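Local atomic coordinates of putative NAD(P)H nitroreductase ydfN (Bacillus subtilis, PDB entry 3BEM), a protein that is a putative FMN-dependent nitroreductase that works as a homodimer and may contribute to the degradation of aromatic compounds. Residues B[59-70]-B[83-93]. The protein carries 3 engineered substitutions. Sequence-based numbering, arbitrary orientation. Where two conformers were deposited one is given.
With PGO (S-1,2-propanediol), chain H.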
loop_
_atom_site.group_PDB
_atom_site.type_symbol
_atom_site.label_atom_id
_atom_site.label_comp_id
_atom_site.label_asym_id
_atom_site.label_seq_id
_atom_site.Cartn_x
_atom_site.Cartn_y
_atom_site.Cartn_z
ATOM N N THR B 59 10.701 4.555 -0.962
ATOM C CA THR B 59 9.795 5.430 -1.690
ATOM C C THR B 59 10.343 6.831 -1.824
ATOM O O THR B 59 10.866 7.427 -0.849
ATOM C CB THR B 59 8.375 5.468 -1.035
ATOM O OG1 THR B 59 7.946 4.162 -0.688
ATOM C CG2 THR B 59 7.298 6.086 -1.974
ATOM N N LYS B 60 10.226 7.358 -3.035
ATOM C CA LYS B 60 10.434 8.765 -3.313
ATOM C C LYS B 60 9.197 9.333 -3.982
ATOM O O LYS B 60 8.442 8.600 -4.660
ATOM C CB LYS B 60 11.704 9.007 -4.133
ATOM C CG LYS B 60 12.999 8.725 -3.353
ATOM C CD LYS B 60 14.246 9.494 -3.901
ATOM C CE LYS B 60 15.302 9.718 -2.791
ATOM N NZ LYS B 60 16.197 10.876 -3.060
ATOM N N TYR B 61 8.957 10.615 -3.769
ATOM C CA TYR B 61 7.881 11.328 -4.458
ATOM C C TYR B 61 8.413 12.493 -5.288
ATOM O O TYR B 61 9.228 13.300 -4.786
ATOM C CB TYR B 61 6.836 11.854 -3.479
ATOM C CG TYR B 61 6.074 10.795 -2.706
ATOM C CD1 TYR B 61 6.625 10.195 -1.590
ATOM C CD2 TYR B 61 4.779 10.460 -3.062
ATOM C CE1 TYR B 61 5.953 9.217 -0.893
ATOM C CE2 TYR B 61 4.082 9.514 -2.378
ATOM C CZ TYR B 61 4.666 8.887 -1.284
ATOM O OH TYR B 61 3.929 7.945 -0.649
ATOM N N VAL B 62 8.014 12.565 -6.557
ATOM C CA VAL B 62 8.257 13.756 -7.342
ATOM C C VAL B 62 6.918 14.444 -7.402
ATOM O O VAL B 62 5.934 13.891 -7.941
ATOM C CB VAL B 62 8.781 13.448 -8.697
ATOM C CG1 VAL B 62 8.898 14.748 -9.502
ATOM C CG2 VAL B 62 10.137 12.738 -8.561
ATOM N N THR B 63 6.870 15.637 -6.835
ATOM C CA THR B 63 5.616 16.359 -6.668
ATOM C C THR B 63 5.561 17.558 -7.608
ATOM O O THR B 63 6.349 18.506 -7.457
ATOM C CB THR B 63 5.426 16.821 -5.207
ATOM O OG1 THR B 63 5.567 15.689 -4.330
ATOM C CG2 THR B 63 4.071 17.477 -5.003
ATOM N N VAL B 64 4.645 17.496 -8.570
ATOM C CA VAL B 64 4.579 18.476 -9.646
ATOM C C VAL B 64 3.467 19.471 -9.359
ATOM O O VAL B 64 2.272 19.127 -9.388
ATOM C CB VAL B 64 4.360 17.818 -11.031
ATOM C CG1 VAL B 64 4.469 18.879 -12.155
ATOM C CG2 VAL B 64 5.376 16.643 -11.225
ATOM N N LEU B 65 3.877 20.721 -9.127
ATOM C CA LEU B 65 2.960 21.839 -8.886
ATOM C C LEU B 65 2.895 22.706 -10.134
ATOM O O LEU B 65 1.922 23.434 -10.382
ATOM C CB LEU B 65 3.456 22.669 -7.684
ATOM C CG LEU B 65 3.681 21.948 -6.345
ATOM C CD1 LEU B 65 4.428 22.840 -5.330
ATOM C CD2 LEU B 65 2.377 21.502 -5.803
ATOM N N ASP B 66 3.949 22.647 -10.930
ATOM C CA ASP B 66 4.036 23.494 -12.129
ATOM C C ASP B 66 2.972 23.150 -13.167
ATOM O O ASP B 66 2.947 22.048 -13.705
ATOM C CB ASP B 66 5.438 23.407 -12.747
ATOM C CG ASP B 66 5.645 24.428 -13.860
ATOM O OD1 ASP B 66 5.196 24.190 -14.998
ATOM O OD2 ASP B 66 6.215 25.494 -13.578
ATOM N N GLN B 67 2.119 24.118 -13.502
ATOM C CA GLN B 67 1.020 23.835 -14.385
ATOM C C GLN B 67 1.480 23.491 -15.810
ATOM O O GLN B 67 0.879 22.671 -16.499
ATOM C CB GLN B 67 0.015 24.977 -14.358
ATOM C CG GLN B 67 -1.255 24.677 -15.065
ATOM C CD GLN B 67 -2.028 23.481 -14.502
ATOM O OE1 GLN B 67 -1.804 23.020 -13.393
ATOM N NE2 GLN B 67 -2.974 23.017 -15.284
ATOM N N ASP B 68 2.575 24.088 -16.265
ATOM C CA ASP B 68 3.049 23.761 -17.601
ATOM C C ASP B 68 3.485 22.295 -17.663
ATOM O O ASP B 68 3.230 21.588 -18.644
ATOM C CB ASP B 68 4.220 24.660 -17.981
ATOM C CG ASP B 68 4.723 24.400 -19.397
ATOM O OD1 ASP B 68 3.920 24.532 -20.338
ATOM O OD2 ASP B 68 5.910 24.073 -19.551
ATOM N N VAL B 69 4.167 21.846 -16.622
ATOM C CA VAL B 69 4.600 20.449 -16.553
ATOM C C VAL B 69 3.392 19.501 -16.475
ATOM O O VAL B 69 3.362 18.476 -17.121
ATOM C CB VAL B 69 5.569 20.169 -15.409
ATOM C CG1 VAL B 69 5.992 18.724 -15.435
ATOM C CG2 VAL B 69 6.825 21.064 -15.515
ATOM N N LYS B 70 2.378 19.884 -15.711
ATOM C CA LYS B 70 1.160 19.057 -15.625
ATOM C C LYS B 70 0.474 18.934 -16.977
ATOM O O LYS B 70 0.041 17.845 -17.364
ATOM C CB LYS B 70 0.204 19.633 -14.553
ATOM C CG LYS B 70 0.719 19.446 -13.127
ATOM C CD LYS B 70 0.204 20.463 -12.090
ATOM C CE LYS B 70 -1.166 20.138 -11.525
ATOM N NZ LYS B 70 -2.322 20.379 -12.497
ATOM N N VAL B 83 -4.971 15.203 -14.630
ATOM C CA VAL B 83 -3.594 15.649 -14.417
ATOM C C VAL B 83 -3.505 17.183 -14.528
ATOM O O VAL B 83 -2.773 17.824 -13.761
ATOM C CB VAL B 83 -2.592 14.948 -15.375
ATOM C CG1 VAL B 83 -1.284 15.688 -15.458
ATOM C CG2 VAL B 83 -2.331 13.522 -14.929
ATOM N N VAL B 84 -4.261 17.756 -15.464
ATOM C CA VAL B 84 -4.294 19.228 -15.676
ATOM C C VAL B 84 -5.095 19.971 -14.603
ATOM O O VAL B 84 -4.628 20.982 -14.066
ATOM C CB VAL B 84 -4.811 19.525 -17.115
ATOM C CG1 VAL B 84 -5.004 21.040 -17.381
ATOM C CG2 VAL B 84 -3.845 18.890 -18.121
ATOM N N SER B 85 -6.288 19.472 -14.284
ATOM C CA SER B 85 -7.192 20.164 -13.346
ATOM C C SER B 85 -6.753 20.016 -11.885
ATOM O O SER B 85 -7.128 20.810 -11.053
ATOM C CB SER B 85 -8.611 19.658 -13.478
ATOM O OG SER B 85 -8.655 18.250 -13.274
ATOM N N SER B 86 -6.020 18.946 -11.574
ATOM C CA SER B 86 -5.495 18.741 -10.224
ATOM C C SER B 86 -4.697 19.896 -9.659
ATOM O O SER B 86 -4.122 20.710 -10.398
ATOM C CB SER B 86 -4.584 17.507 -10.178
ATOM O OG SER B 86 -3.420 17.657 -10.973
ATOM N N SER B 87 -4.666 19.984 -8.342
ATOM C CA SER B 87 -3.783 20.949 -7.682
ATOM C C SER B 87 -2.313 20.571 -7.766
ATOM O O SER B 87 -1.466 21.449 -7.866
ATOM C CB SER B 87 -4.206 21.154 -6.238
ATOM O OG SER B 87 -5.563 21.548 -6.205
ATOM N N ALA B 88 -2.024 19.271 -7.744
ATOM C CA ALA B 88 -0.681 18.755 -7.920
ATOM C C ALA B 88 -0.782 17.331 -8.460
ATOM O O ALA B 88 -1.813 16.649 -8.291
ATOM C CB ALA B 88 0.114 18.783 -6.614
ATOM N N VAL B 89 0.267 16.897 -9.151
ATOM C CA VAL B 89 0.402 15.517 -9.633
ATOM C C VAL B 89 1.652 14.925 -8.981
ATOM O O VAL B 89 2.708 15.550 -9.064
ATOM C CB VAL B 89 0.531 15.394 -11.172
ATOM C CG1 VAL B 89 0.551 13.864 -11.504
ATOM C CG2 VAL B 89 -0.608 16.073 -11.921
ATOM N N LEU B 90 1.537 13.791 -8.242
ATOM C CA LEU B 90 2.704 13.136 -7.619
ATOM C C LEU B 90 3.043 11.880 -8.358
ATOM O O LEU B 90 2.144 11.109 -8.749
ATOM C CB LEU B 90 2.387 12.757 -6.169
ATOM C CG LEU B 90 2.186 13.910 -5.164
ATOM C CD1 LEU B 90 0.949 14.725 -5.395
ATOM C CD2 LEU B 90 2.121 13.242 -3.791
ATOM N N LEU B 91 4.331 11.664 -8.589
ATOM C CA LEU B 91 4.817 10.388 -9.062
ATOM C C LEU B 91 5.412 9.680 -7.891
ATOM O O LEU B 91 6.305 10.189 -7.229
ATOM C CB LEU B 91 5.815 10.581 -10.211
ATOM C CG LEU B 91 5.190 11.033 -11.546
ATOM C CD1 LEU B 91 4.111 10.011 -12.051
ATOM C CD2 LEU B 91 4.684 12.520 -11.450
ATOM N N VAL B 92 4.882 8.505 -7.619
ATOM C CA VAL B 92 5.343 7.690 -6.531
ATOM C C VAL B 92 6.380 6.717 -7.092
ATOM O O VAL B 92 6.073 5.855 -7.901
ATOM C CB VAL B 92 4.192 6.911 -5.860
ATOM C CG1 VAL B 92 4.723 6.191 -4.589
ATOM C CG2 VAL B 92 2.961 7.844 -5.546
ATOM N N LEU B 93 7.629 6.886 -6.653
ATOM C CA LEU B 93 8.749 6.110 -7.122
ATOM C C LEU B 93 9.173 5.099 -6.063
ATOM O O LEU B 93 9.096 5.366 -4.871
ATOM C CB LEU B 93 9.965 7.014 -7.405
ATOM C CG LEU B 93 9.724 8.175 -8.357
ATOM C CD1 LEU B 93 11.015 8.991 -8.606
ATOM C CD2 LEU B 93 9.058 7.646 -9.695
HETATM C C1 PGO H . -1.138 24.909 -7.384
HETATM C C2 PGO H . 0.381 24.902 -7.228
HETATM C C3 PGO H . 1.063 25.728 -8.335
HETATM O O1 PGO H . -1.799 23.873 -6.647
HETATM O O2 PGO H . 0.730 25.393 -5.910
#
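Lys70 and Gln67, at the start of helix 67-76, grip the end of helix 82-85, while strand 59-64 and the 88-93 part of strand 88-95 pair antiparallel in the central sheet of the nitroreductase fold. Lys70 bends at its third and fourth torsions (chi3 82°, chi4 -73°), which brings NZ among the carbonyls of Val83 and Ser86 at the helix end. NZ donates to Val83 O in the plane of that carbonyl at 2.9 Å, and to Ser86 O from above the plane of its own carbonyl at 2.8 Å; Gln67 OE1 takes a third bond. Beside it Gln67 NE2 donates almost straight (169°) to Val84 O, which lies in the plane of the amide. Cut back to alanine, Lys70 would probably leave Ser86 O without this donor and the Gln67 amide freer to turn. Along the strands, Tyr61 lies alongside Val92, both pointing the same way, with CE2 3.8 Å from Val92 CG2; the Tyr61 OH is hydrogen-bonded to Ser150 OG on helix 136-161. Tyr61 and Thr63 also meet helix 37-47, and strand 59-64 continues the sheet into the second subunit. On the other face, Val62 CG2 slants against Leu93 CD1, and Lys70 CG rests 3.8 Å from Val89 CG2.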